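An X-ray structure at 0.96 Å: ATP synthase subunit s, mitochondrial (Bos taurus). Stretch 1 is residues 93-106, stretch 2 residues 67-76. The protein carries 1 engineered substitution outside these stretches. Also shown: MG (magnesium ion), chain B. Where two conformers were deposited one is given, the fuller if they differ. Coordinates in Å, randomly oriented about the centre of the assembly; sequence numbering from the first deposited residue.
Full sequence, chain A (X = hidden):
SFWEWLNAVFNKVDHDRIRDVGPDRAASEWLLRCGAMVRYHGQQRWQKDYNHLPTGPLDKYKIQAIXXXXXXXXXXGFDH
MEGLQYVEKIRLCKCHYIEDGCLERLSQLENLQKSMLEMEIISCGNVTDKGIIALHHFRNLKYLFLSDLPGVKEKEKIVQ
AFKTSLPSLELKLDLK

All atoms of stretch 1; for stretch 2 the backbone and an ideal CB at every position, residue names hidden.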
# COMPACT_ATOMS: atom_id res chain seq x y z
N CYS A 93 -1.74 1.41 8.23
CA CYS A 93 -2.01 1.85 9.61
C CYS A 93 -1.34 0.87 10.55
O CYS A 93 -1.60 -0.33 10.50
CB CYS A 93 -3.54 1.90 9.83
SG CYS A 93 -4.00 2.36 11.50
N LYS A 94 -0.47 1.39 11.43
CA LYS A 94 0.18 0.52 12.43
C LYS A 94 0.87 -0.65 11.68
O LYS A 94 0.80 -1.82 12.06
CB LYS A 94 -0.81 -0.00 13.47
CG LYS A 94 -1.36 1.09 14.33
CD LYS A 94 -2.42 0.64 15.38
CE LYS A 94 -3.76 0.35 14.77
NZ LYS A 94 -4.88 0.32 15.85
N CYS A 95 1.59 -0.27 10.59
CA CYS A 95 2.45 -1.21 9.83
C CYS A 95 3.86 -0.94 10.32
O CYS A 95 4.55 -0.04 9.86
CB CYS A 95 2.32 -1.04 8.34
SG CYS A 95 0.71 -1.53 7.70
N HIS A 96 4.28 -1.68 11.35
CA HIS A 96 5.51 -1.35 12.08
C HIS A 96 6.76 -1.60 11.30
O HIS A 96 7.83 -1.10 11.68
CB HIS A 96 5.47 -1.99 13.43
CG HIS A 96 4.26 -1.55 14.26
ND1 HIS A 96 3.90 -0.25 14.46
CD2 HIS A 96 3.28 -2.32 14.80
CE1 HIS A 96 2.79 -0.23 15.17
NE2 HIS A 96 2.40 -1.47 15.41
N TYR A 97 6.70 -2.37 10.22
CA TYR A 97 7.88 -2.70 9.43
C TYR A 97 8.04 -1.82 8.23
O TYR A 97 9.11 -1.89 7.59
CB TYR A 97 7.86 -4.15 9.02
CG TYR A 97 7.80 -5.11 10.15
CD1 TYR A 97 8.91 -5.57 10.69
CD2 TYR A 97 6.62 -5.68 10.53
CE1 TYR A 97 8.86 -6.48 11.78
CE2 TYR A 97 6.50 -6.57 11.56
CZ TYR A 97 7.60 -6.93 12.19
OH TYR A 97 7.60 -7.87 13.22
N ILE A 98 7.03 -1.04 7.84
CA ILE A 98 7.09 -0.11 6.67
C ILE A 98 8.20 0.89 6.92
O ILE A 98 8.36 1.37 8.08
CB ILE A 98 5.66 0.54 6.41
CG1 ILE A 98 4.69 -0.54 5.98
CG2 ILE A 98 5.72 1.79 5.46
CD1 ILE A 98 3.42 -0.25 5.26
N GLU A 99 8.88 1.29 5.89
CA GLU A 99 9.88 2.35 5.95
C GLU A 99 9.76 3.22 4.66
O GLU A 99 9.01 2.90 3.72
CB GLU A 99 11.30 1.74 6.03
CG GLU A 99 11.56 0.83 7.14
CD GLU A 99 12.93 0.28 7.17
OE1 GLU A 99 13.76 0.70 6.36
OE2 GLU A 99 13.23 -0.62 8.01
N ASP A 100 10.58 4.24 4.62
CA ASP A 100 10.64 5.11 3.43
C ASP A 100 10.88 4.30 2.16
O ASP A 100 10.31 4.63 1.11
CB ASP A 100 11.72 6.16 3.60
CG ASP A 100 11.41 7.18 4.65
OD1 ASP A 100 10.22 7.37 5.00
OD2 ASP A 100 12.38 7.89 5.09
N GLY A 101 11.73 3.28 2.25
CA GLY A 101 12.03 2.51 1.05
C GLY A 101 10.78 1.79 0.49
O GLY A 101 10.69 1.59 -0.73
N CYS A 102 9.84 1.43 1.35
CA CYS A 102 8.59 0.79 0.92
C CYS A 102 7.77 1.80 0.10
O CYS A 102 7.21 1.48 -0.97
CB CYS A 102 7.76 0.35 2.13
SG CYS A 102 8.66 -0.80 3.26
N LEU A 103 7.68 3.04 0.62
CA LEU A 103 6.92 4.10 -0.05
C LEU A 103 7.59 4.48 -1.38
O LEU A 103 6.93 4.72 -2.39
CB LEU A 103 6.78 5.32 0.84
CG LEU A 103 6.01 5.01 2.16
CD1 LEU A 103 5.91 6.29 3.00
CD2 LEU A 103 4.63 4.43 1.90
N GLU A 104 8.94 4.51 -1.39
CA GLU A 104 9.71 4.76 -2.61
C GLU A 104 9.38 3.65 -3.63
O GLU A 104 9.09 3.96 -4.82
CB GLU A 104 11.19 4.84 -2.31
CG GLU A 104 11.56 6.06 -1.55
CD GLU A 104 12.90 6.04 -0.87
OE1 GLU A 104 13.55 4.99 -0.83
OE2 GLU A 104 13.29 7.08 -0.35
N ARG A 105 9.46 2.39 -3.24
CA ARG A 105 9.17 1.30 -4.14
C ARG A 105 7.77 1.41 -4.75
O ARG A 105 7.55 1.26 -5.96
CB ARG A 105 9.34 -0.06 -3.39
CG ARG A 105 9.17 -1.37 -4.16
CD ARG A 105 9.42 -2.61 -3.29
NE ARG A 105 10.80 -2.70 -2.89
CZ ARG A 105 11.86 -3.01 -3.70
NH1 ARG A 105 11.64 -3.55 -4.90
NH2 ARG A 105 13.06 -2.83 -3.29
N LEU A 106 6.80 1.71 -3.88
CA LEU A 106 5.39 1.91 -4.38
C LEU A 106 5.32 3.06 -5.39
O LEU A 106 4.64 2.97 -6.42
CB LEU A 106 4.50 2.23 -3.22
CG LEU A 106 4.09 1.03 -2.32
CD1 LEU A 106 3.42 1.57 -1.06
CD2 LEU A 106 3.17 0.11 -3.02
N UNK A 67 -6.39 -2.26 2.84
CA UNK A 67 -6.38 -1.74 4.19
C UNK A 67 -5.43 -2.62 5.00
O UNK A 67 -5.81 -3.74 5.38
CB UNK A 67 -7.79 -1.71 4.79
N UNK A 68 -4.19 -2.17 5.15
CA UNK A 68 -3.17 -2.90 5.89
C UNK A 68 -3.05 -2.26 7.25
O UNK A 68 -2.35 -1.24 7.41
CB UNK A 68 -1.83 -2.90 5.16
N UNK A 69 -3.76 -2.82 8.23
CA UNK A 69 -3.71 -2.35 9.62
C UNK A 69 -3.11 -3.45 10.45
O UNK A 69 -3.55 -4.60 10.39
CB UNK A 69 -5.09 -1.96 10.15
N UNK A 70 -2.12 -3.10 11.28
CA UNK A 70 -1.48 -4.10 12.15
C UNK A 70 -0.99 -5.26 11.28
O UNK A 70 -1.20 -6.43 11.58
CB UNK A 70 -2.45 -4.60 13.23
N UNK A 71 -0.26 -4.93 10.21
CA UNK A 71 0.18 -5.87 9.18
C UNK A 71 1.70 -5.96 9.19
O UNK A 71 2.40 -4.99 9.52
CB UNK A 71 -0.33 -5.45 7.80
N UNK A 72 2.22 -7.11 8.74
CA UNK A 72 3.70 -7.32 8.64
C UNK A 72 4.23 -7.10 7.27
O UNK A 72 5.40 -7.48 7.01
CB UNK A 72 4.08 -8.74 9.08
N UNK A 73 3.50 -6.44 6.38
CA UNK A 73 4.04 -6.16 5.05
C UNK A 73 5.27 -5.27 5.17
O UNK A 73 5.40 -4.37 6.01
CB UNK A 73 2.98 -5.50 4.16
N UNK A 74 6.21 -5.52 4.22
CA UNK A 74 7.46 -4.70 4.17
C UNK A 74 8.12 -4.87 2.86
O UNK A 74 8.08 -5.95 2.29
CB UNK A 74 8.44 -5.08 5.28
N UNK A 75 8.88 -3.88 2.47
CA UNK A 75 9.87 -3.89 1.44
C UNK A 75 9.52 -4.70 0.22
O UNK A 75 8.63 -4.30 -0.59
CB UNK A 75 11.19 -4.41 2.02
N UNK A 76 10.25 -5.75 -0.02
CA UNK A 76 10.09 -6.47 -1.27
C UNK A 76 8.71 -7.17 -1.31
O UNK A 76 8.30 -7.60 -2.40
CB UNK A 76 11.22 -7.49 -1.44
MG MG B . -5.10 -6.24 9.88

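Position 67 has extended strand angles, and its ideal CB has no atom of stretch 1 within 5.5 Å, so the contact prescribes little. Asp67 occupies it.

At position 68 the strand runs parallel to stretch 1, and its carbonyl O takes a hydrogen bond from Cys93 N (2.8 Å). The ideal CB lies 3.8 Å from Cys95 SG, which favours a small apolar side chain. It is Ala68, whose CB packs 3.9 Å from Cys95 SG.

Position 69 is bridged to Cys93, with CA atoms 4.5 Å apart and both side chains on the same face of the sheet. Its CA lies 3.1 Å from Cys93 O, a CA-H...O contact. A beta-branched residue such as valine, isoleucine or threonine suits such extended angles. The residue is Thr69: OG1 lies 3.5 Å from Cys93 CB, CG2 lies 4.0 Å from Lys94 CE, and the backbone O binds the magnesium ion at 2.3 Å. OG1 of Thr69 also donates a hydrogen bond to OD1 of Asp67 (2.7 Å), two residues back along the strand.

Position 70 has phi/psi of 55/50, a left-handed conformation that glycine, asparagine and aspartate adopt most readily. The backbone N donates to Cys93 O (2.9 Å), and although CA-to-CB points away, the amine of Lys94 lies within reach of an acid. Asp70 turns its carboxylate back: OD2 forms a long salt bridge with Lys94 NZ (3.9 Å), supplemented by a water that donates to OD2 and accepts from NZ. Another water joins OD1 to His96 NE2.

At position 71 CB points sideways, 4.1 Å from Cys95 SG, so a small residue, alanine, serine or cysteine, would fit. Ser71 places CB 4.0 Å from Cys95 SG, while OG accepts a weak hydrogen bond from the backbone N of position 73.

The ideal CB of position 72 is 4.1 Å from Tyr97 CE2, a setting for a modest apolar side chain. Cys72 meets the ring there, its CB 4.0 Å from Tyr97 CE2.

From position 73 CB points sideways, 5.4 Å from Ile98 CD1; a branched aliphatic could bridge that gap. Ile73 does so through CG1, 4.1 Å from Ile98 CD1 and 4.4 Å from Cys95 SG.

Position 74 is extended, its CB 3.9 Å from Tyr97 CB and 4.7 Å from Cys102 SG. A long, flexible apolar chain could follow the tyrosine. Met74 brings CE to 3.7 Å from Tyr97 CB, and its SD lies 4.9 Å from the Tyr97 ring centroid, obliquely placed.

At position 75, phi/psi of 39/-115 is unusual for a residue with a CB, so glycine or a small polar residue would be expected. The contact relies on backbone: N donates to Cys102 SG (3.2 Å), and O lies 3.3 Å from Arg105 CD. The residue is Ser75, a small side chain whose CB comes to 4.5 Å from Cys102 SG, so the backbone makes the closer contacts.

At position 76 CA-to-CB points away, and the ideal CB lies 5.0 Å from Arg105 NE, leaving many types possible. Ile76 lays CG2 over one face of the guanidinium, 3.8 Å from Arg105 CZ.

Stretch 2 67-76: DATDSCIMSI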
# COMPACT_ATOMS: atom_id res chain seq x y z
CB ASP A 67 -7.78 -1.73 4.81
CG ASP A 67 -7.80 -1.22 6.21
OD1 ASP A 67 -6.71 -0.98 6.79
OD2 ASP A 67 -8.95 -1.02 6.70
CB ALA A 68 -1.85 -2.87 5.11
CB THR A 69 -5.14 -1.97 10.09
OG1 THR A 69 -5.60 -0.85 9.29
CG2 THR A 69 -5.14 -1.54 11.57
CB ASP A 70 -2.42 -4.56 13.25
CG ASP A 70 -2.57 -3.53 14.35
OD1 ASP A 70 -1.50 -3.13 14.87
OD2 ASP A 70 -3.68 -3.19 14.75
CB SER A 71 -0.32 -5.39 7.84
OG SER A 71 0.20 -6.12 6.75
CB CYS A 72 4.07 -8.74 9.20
SG CYS A 72 3.46 -10.08 8.18
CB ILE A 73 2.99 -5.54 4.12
CG1 ILE A 73 2.42 -4.21 4.68
CG2 ILE A 73 1.90 -6.56 3.80
CD1 ILE A 73 1.34 -3.62 3.71
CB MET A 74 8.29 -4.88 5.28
CG MET A 74 8.74 -6.11 5.27
SD MET A 74 9.85 -6.39 6.76
CE MET A 74 10.81 -4.93 6.85
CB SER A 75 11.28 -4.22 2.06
OG SER A 75 11.33 -5.58 2.50
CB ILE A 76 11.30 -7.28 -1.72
CG1 ILE A 76 11.46 -8.30 -0.65
CG2 ILE A 76 12.48 -6.38 -2.08
CD1 ILE A 76 10.42 -8.80 0.37
O HOH W 1 -0.15 -1.89 16.88
O HOH W 2 0.97 -4.39 14.33
O HOH W 3 -4.28 -2.04 17.05
O HOH W 4 -3.88 -7.45 11.72
O HOH W 5 4.57 -3.51 8.52
O HOH W 6 2.83 -4.11 12.15
O HOH W 7 -6.60 -5.22 11.40
O HOH W 8 -6.48 -8.21 9.68
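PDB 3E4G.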